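Local coordinates for protein haloacid dehalogenase-like hydrolase (PDB 2RBK) that probably acts as a magnesium-dependent phosphatase of the HAD superfamily, binding magnesium and a vanadium oxide in its active-site pocket, at residues I112-P117 / I134-F139; I124-L129 / W174-F178. One frame throughout, in Å; residues are numbered along the deposited sequence.

Interaction 1. Residues I112-P117 / I134-F139; sequences ISVCQP and IPTVSF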
loop_
_atom_site.group_PDB
_atom_site.type_symbol
_atom_site.label_atom_id
_atom_site.label_comp_id
_atom_site.label_asym_id
_atom_site.label_seq_id
_atom_site.Cartn_x
_atom_site.Cartn_y
_atom_site.Cartn_z
ATOM N N ILE A 112 -6.609 15.166 1.112
ATOM C CA ILE A 112 -5.323 14.844 0.518
ATOM C C ILE A 112 -4.833 16.105 -0.223
ATOM O O ILE A 112 -5.630 16.751 -0.890
ATOM C CB ILE A 112 -5.336 13.590 -0.369
ATOM C CG1 ILE A 112 -3.937 13.186 -0.813
ATOM C CG2 ILE A 112 -6.281 13.723 -1.544
ATOM C CD1 ILE A 112 -3.858 11.815 -1.557
ATOM N N SER A 113 -3.564 16.399 -0.075
ATOM C CA SER A 113 -2.965 17.592 -0.685
ATOM C C SER A 113 -1.592 17.304 -1.202
ATOM O O SER A 113 -0.906 16.400 -0.732
ATOM C CB SER A 113 -2.853 18.682 0.392
ATOM O OG SER A 113 -4.009 18.918 1.101
ATOM N N VAL A 114 -1.133 18.146 -2.121
ATOM C CA VAL A 114 0.255 18.089 -2.613
ATOM C C VAL A 114 0.843 19.464 -2.550
ATOM O O VAL A 114 0.164 20.466 -2.805
ATOM C CB VAL A 114 0.310 17.449 -4.005
ATOM C CG1 VAL A 114 -0.450 18.272 -5.054
ATOM C CG2 VAL A 114 1.741 17.212 -4.418
ATOM N N CYS A 115 2.139 19.494 -2.192
ATOM C CA CYS A 115 2.882 20.735 -2.086
ATOM C C CYS A 115 3.888 20.784 -3.248
ATOM O O CYS A 115 4.638 19.847 -3.470
ATOM C CB CYS A 115 3.577 20.841 -0.775
ATOM S SG CYS A 115 2.482 20.762 0.653
ATOM N N GLN A 116 3.882 21.913 -3.989
ATOM C CA GLN A 116 4.792 22.174 -5.088
ATOM C C GLN A 116 4.917 21.026 -6.087
ATOM O O GLN A 116 6.021 20.556 -6.458
ATOM C CB GLN A 116 6.164 22.616 -4.560
ATOM C CG GLN A 116 6.167 23.807 -3.631
ATOM C CD GLN A 116 5.790 25.090 -4.285
ATOM O OE1 GLN A 116 6.119 25.316 -5.478
ATOM N NE2 GLN A 116 5.229 26.031 -3.527
ATOM N N PRO A 117 3.781 20.564 -6.588
ATOM C CA PRO A 117 3.855 19.452 -7.519
ATOM C C PRO A 117 4.695 19.771 -8.772
ATOM O O PRO A 117 4.600 20.908 -9.246
ATOM C CB PRO A 117 2.396 19.206 -7.870
ATOM C CG PRO A 117 1.652 20.492 -7.603
ATOM C CD PRO A 117 2.407 21.053 -6.431
ATOM N N ILE A 134 -4.498 15.909 -7.406
ATOM C CA ILE A 134 -4.569 16.154 -5.971
ATOM C C ILE A 134 -4.510 17.666 -5.763
ATOM O O ILE A 134 -3.685 18.327 -6.381
ATOM C CB ILE A 134 -3.407 15.465 -5.251
ATOM C CG1 ILE A 134 -3.520 13.929 -5.389
ATOM C CG2 ILE A 134 -3.313 15.868 -3.827
ATOM C CD1 ILE A 134 -2.265 13.183 -5.028
ATOM N N PRO A 135 -5.326 18.264 -4.923
ATOM C CA PRO A 135 -5.282 19.718 -4.753
ATOM C C PRO A 135 -3.977 20.179 -4.149
ATOM O O PRO A 135 -3.376 19.513 -3.304
ATOM C CB PRO A 135 -6.395 19.993 -3.742
ATOM C CG PRO A 135 -7.247 18.803 -3.747
ATOM C CD PRO A 135 -6.409 17.635 -4.116
ATOM N N THR A 136 -3.516 21.336 -4.603
ATOM C CA THR A 136 -2.314 21.939 -4.112
ATOM C C THR A 136 -2.530 22.801 -2.892
ATOM O O THR A 136 -3.470 23.568 -2.844
ATOM C CB THR A 136 -1.682 22.796 -5.248
ATOM O OG1 THR A 136 -1.260 21.991 -6.308
ATOM C CG2 THR A 136 -0.465 23.600 -4.761
ATOM N N VAL A 137 -1.646 22.686 -1.916
ATOM C CA VAL A 137 -1.613 23.557 -0.752
ATOM C C VAL A 137 -0.147 23.930 -0.514
ATOM O O VAL A 137 0.777 23.208 -0.961
ATOM C CB VAL A 137 -2.230 22.932 0.501
ATOM C CG1 VAL A 137 -3.655 22.475 0.174
ATOM C CG2 VAL A 137 -1.421 21.865 1.137
ATOM N N SER A 138 0.061 25.011 0.246
ATOM C CA SER A 138 1.411 25.390 0.600
ATOM C C SER A 138 2.025 24.419 1.571
ATOM O O SER A 138 1.355 23.785 2.387
ATOM C CB SER A 138 1.466 26.804 1.164
ATOM O OG SER A 138 0.857 26.789 2.467
ATOM N N PHE A 139 3.371 24.364 1.576
ATOM C CA PHE A 139 4.086 23.608 2.585
ATOM C C PHE A 139 3.756 24.113 3.978
ATOM O O PHE A 139 3.684 23.323 4.916
ATOM C CB PHE A 139 5.588 23.643 2.368
ATOM C CG PHE A 139 6.126 22.631 1.382
ATOM C CD1 PHE A 139 6.638 22.994 0.158
ATOM C CD2 PHE A 139 6.117 21.275 1.719
ATOM C CE1 PHE A 139 7.153 22.037 -0.668
ATOM C CE2 PHE A 139 6.655 20.345 0.888
ATOM C CZ PHE A 139 7.166 20.736 -0.346
HETATM O O HOH W 1 4.976 26.267 -0.383
HETATM O O HOH W 2 2.520 24.217 -2.906
#
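An exposed strand edge need not be met by another full strand, and C115, I134 and F139, the residues most buried here, illustrate how a short loop passage can serve. The backbone fixes the register: V114 N donates to P135 O (2.9 Å) and V137 N to V114 O (3.0 Å), the pattern of a single parallel bridge between V114 and T136. CA-H...O contacts flank it, such as C115 CA to V137 O at 3.4 Å. Beyond this point the paths part, because Q116 takes up positive phi and turns the chain; water 2 then links Q116 N to V137 O.

C115 directs its side chain at the loop. C115 CB lies 3.4 Å from the centroid of the F139 ring, almost on the ring normal, as a CH-pi contact, and C115 SG follows at 4.3 Å over the same face. F139 opens helix 139-143, with S138 as N-cap through its bond to E141, and its ring also packs on helix 87-100. At the other end, I134 CG2 meets V114 CG1 at 3.9 Å, while I134 CD1 and I112 CD1 approach to 4.1 Å, and both side chains touch I105. S113 and C115 pair with strand 104-107 along the opposite edge of strand 112-115, so the loop extends the antiparallel sheet by one parallel bridge. With helix 119-128 as the connection, this resembles an abbreviated beta-alpha-beta unit within the alpha/beta cap domain.

Interaction 2. Residues I124-L129 / W174-F178; sequences IFYDFL and WYPAF. With VN4 (oxido(dioxo)vanadium), chain C.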
loop_
_atom_site.group_PDB
_atom_site.type_symbol
_atom_site.label_atom_id
_atom_site.label_comp_id
_atom_site.label_asym_id
_atom_site.label_seq_id
_atom_site.Cartn_x
_atom_site.Cartn_y
_atom_site.Cartn_z
ATOM N N ILE A 124 4.256 10.405 -12.845
ATOM C CA ILE A 124 4.039 9.154 -12.130
ATOM C C ILE A 124 2.613 9.064 -11.650
ATOM O O ILE A 124 1.860 8.150 -11.978
ATOM C CB ILE A 124 5.086 9.049 -11.006
ATOM C CG1 ILE A 124 6.489 8.971 -11.531
ATOM C CG2 ILE A 124 4.797 7.842 -10.086
ATOM C CD1 ILE A 124 7.586 9.788 -10.979
ATOM N N PHE A 125 2.150 9.975 -10.796
ATOM C CA PHE A 125 0.829 9.783 -10.230
ATOM C C PHE A 125 -0.296 9.981 -11.221
ATOM O O PHE A 125 -1.273 9.210 -11.199
ATOM C CB PHE A 125 0.649 10.749 -9.045
ATOM C CG PHE A 125 0.962 10.137 -7.699
ATOM C CD1 PHE A 125 2.191 9.587 -7.428
ATOM C CD2 PHE A 125 0.035 10.078 -6.695
ATOM C CE1 PHE A 125 2.467 8.941 -6.245
ATOM C CE2 PHE A 125 0.270 9.431 -5.490
ATOM C CZ PHE A 125 1.500 8.867 -5.260
ATOM N N TYR A 126 -0.240 10.955 -12.116
ATOM C CA TYR A 126 -1.400 11.227 -12.945
ATOM C C TYR A 126 -1.367 10.467 -14.265
ATOM O O TYR A 126 -2.220 9.671 -14.632
ATOM C CB TYR A 126 -1.480 12.754 -13.220
ATOM C CG TYR A 126 -1.537 13.572 -11.943
ATOM C CD1 TYR A 126 -2.028 13.057 -10.774
ATOM C CD2 TYR A 126 -1.102 14.885 -11.922
ATOM C CE1 TYR A 126 -2.085 13.790 -9.635
ATOM C CE2 TYR A 126 -1.141 15.655 -10.772
ATOM C CZ TYR A 126 -1.631 15.084 -9.625
ATOM O OH TYR A 126 -1.705 15.813 -8.454
ATOM N N ASP A 127 -0.351 10.743 -15.078
ATOM C CA ASP A 127 -0.368 10.250 -16.452
ATOM C C ASP A 127 -0.172 8.729 -16.510
ATOM O O ASP A 127 -0.714 8.120 -17.427
ATOM C CB ASP A 127 0.697 10.907 -17.322
ATOM C CG ASP A 127 0.359 12.364 -17.574
ATOM O OD1 ASP A 127 -0.784 12.781 -17.245
ATOM O OD2 ASP A 127 1.287 13.030 -18.053
ATOM N N PHE A 128 0.561 8.229 -15.525
ATOM C CA PHE A 128 0.790 6.785 -15.448
ATOM C C PHE A 128 -0.172 6.025 -14.584
ATOM O O PHE A 128 -0.892 5.085 -14.962
ATOM C CB PHE A 128 2.200 6.640 -14.871
ATOM C CG PHE A 128 2.662 5.192 -14.917
ATOM C CD1 PHE A 128 2.711 4.504 -16.125
ATOM C CD2 PHE A 128 3.058 4.589 -13.743
ATOM C CE1 PHE A 128 3.161 3.180 -16.185
ATOM C CE2 PHE A 128 3.475 3.276 -13.806
ATOM C CZ PHE A 128 3.525 2.561 -14.996
ATOM N N LEU A 129 -0.151 6.412 -13.292
ATOM C CA LEU A 129 -0.932 5.672 -12.346
ATOM C C LEU A 129 -2.348 6.154 -12.416
ATOM O O LEU A 129 -3.072 5.445 -11.716
ATOM C CB LEU A 129 -0.563 5.810 -10.890
ATOM C CG LEU A 129 0.788 5.262 -10.499
ATOM C CD1 LEU A 129 1.102 5.579 -9.060
ATOM C CD2 LEU A 129 0.800 3.748 -10.753
ATOM N N TRP A 174 6.670 1.519 -2.889
ATOM C CA TRP A 174 6.033 0.705 -3.869
ATOM C C TRP A 174 6.266 1.052 -5.319
ATOM O O TRP A 174 5.906 0.374 -6.210
ATOM C CB TRP A 174 4.523 0.606 -3.614
ATOM C CG TRP A 174 3.715 1.856 -3.493
ATOM C CD1 TRP A 174 3.538 2.636 -2.354
ATOM C CD2 TRP A 174 2.938 2.496 -4.519
ATOM N NE1 TRP A 174 2.736 3.670 -2.603
ATOM C CE2 TRP A 174 2.324 3.627 -3.905
ATOM C CE3 TRP A 174 2.670 2.239 -5.848
ATOM C CZ2 TRP A 174 1.470 4.516 -4.565
ATOM C CZ3 TRP A 174 1.825 3.097 -6.525
ATOM C CH2 TRP A 174 1.254 4.182 -5.893
ATOM N N TYR A 175 6.957 2.177 -5.477
ATOM C CA TYR A 175 7.313 2.672 -6.783
ATOM C C TYR A 175 8.643 3.438 -6.663
ATOM O O TYR A 175 8.764 4.087 -5.584
ATOM C CB TYR A 175 6.211 3.567 -7.381
ATOM C CG TYR A 175 6.362 3.883 -8.833
ATOM C CD1 TYR A 175 5.943 2.954 -9.792
ATOM C CD2 TYR A 175 6.922 5.076 -9.274
ATOM C CE1 TYR A 175 6.072 3.219 -11.142
ATOM C CE2 TYR A 175 7.056 5.344 -10.605
ATOM C CZ TYR A 175 6.619 4.409 -11.535
ATOM O OH TYR A 175 6.782 4.706 -12.861
ATOM N N PRO A 176 9.576 3.408 -7.571
ATOM C CA PRO A 176 10.888 4.041 -7.236
ATOM C C PRO A 176 10.906 5.553 -7.086
ATOM O O PRO A 176 11.791 6.257 -6.510
ATOM C CB PRO A 176 11.758 3.530 -8.418
ATOM C CG PRO A 176 10.993 2.415 -9.016
ATOM C CD PRO A 176 9.506 2.708 -8.883
ATOM N N ALA A 177 9.952 6.330 -7.630
ATOM C CA ALA A 177 10.264 7.757 -7.523
ATOM C C ALA A 177 9.916 8.494 -6.239
ATOM O O ALA A 177 10.145 9.715 -6.045
ATOM C CB ALA A 177 9.483 8.425 -8.663
ATOM N N PHE A 178 9.362 7.784 -5.273
ATOM C CA PHE A 178 8.838 8.398 -4.054
ATOM C C PHE A 178 8.748 7.358 -2.969
ATOM O O PHE A 178 8.866 6.176 -3.255
ATOM C CB PHE A 178 7.469 8.954 -4.360
ATOM C CG PHE A 178 6.398 7.958 -4.827
ATOM C CD1 PHE A 178 5.597 7.322 -3.895
ATOM C CD2 PHE A 178 6.175 7.676 -6.193
ATOM C CE1 PHE A 178 4.607 6.436 -4.313
ATOM C CE2 PHE A 178 5.182 6.793 -6.618
ATOM C CZ PHE A 178 4.401 6.181 -5.652
HETATM V V VN4 C . 0.645 -1.023 -3.289
HETATM O O1 VN4 C . -0.983 -1.021 -3.631
HETATM O O2 VN4 C . 1.829 -1.312 -4.559
HETATM O O3 VN4 C . 1.411 -0.147 -1.867
HETATM O O HOH W 3 0.369 1.015 -3.822
#
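Packing without polar bonds depends on rotamer choice, and the joint between helix 119-128 and loop 174-178 is a clear case. I124, with chi2 away from a regular well at 133°, reaches A177 CB with CD1 (3.3 Å), while its CG2 touches the rim of the F178 ring at CE2 (3.6 Å). F125 also leaves the standard wells, at chi1 -95°; its edge meets the face that F178, in p, presents, with centroids 5.0 Å apart and planes at 65°, a T-shaped pair that F153 joins. Y175 to F178 form a type I turn, and Y175 in t lays its ring against I124 CG2 (3.4 Å from CE2) and F128 CE2 (3.7 Å from CE1).

A wider pi-type turn, with L129 N bonded to I124 O (3.0 Å), brings L129 round. W174, preceding the other turn, is in p, which sets its indole between L129 CD1, 3.5 Å from CH2, and VN4, whose O3 lies over one face. Water 3 binds the vanadium at 2.1 Å, and the indole touches D10, a magnesium ligand. A cluster of apolar and aromatic side chains thus backs W174, which lines the HAD active site where cap domain meets catalytic core.

Together the two contacts show how chemistry follows depth. Interaction 1, partly buried and away from the annotated sites, depends on backbone hydrogen bonds, ordered water and a sulfur-aromatic contact at a sheet edge. Interaction 2 is buried, joins its segments through apolar and aromatic side chains, and supplies W174 to the vanadium pocket. Their centres lie 16 Å apart and their segments alternate along the chain, since helix 119-128 follows strand 112-115 and leads into the loop at 134-139. They also touch: Y126 OH and I134 N, 3.0 Å apart, form a probable hydrogen bond, and I134 CD1 packs against F125 CD2 at 4.2 Å, so helix 119-128, part of interaction 2, also abuts interaction 1 at I134.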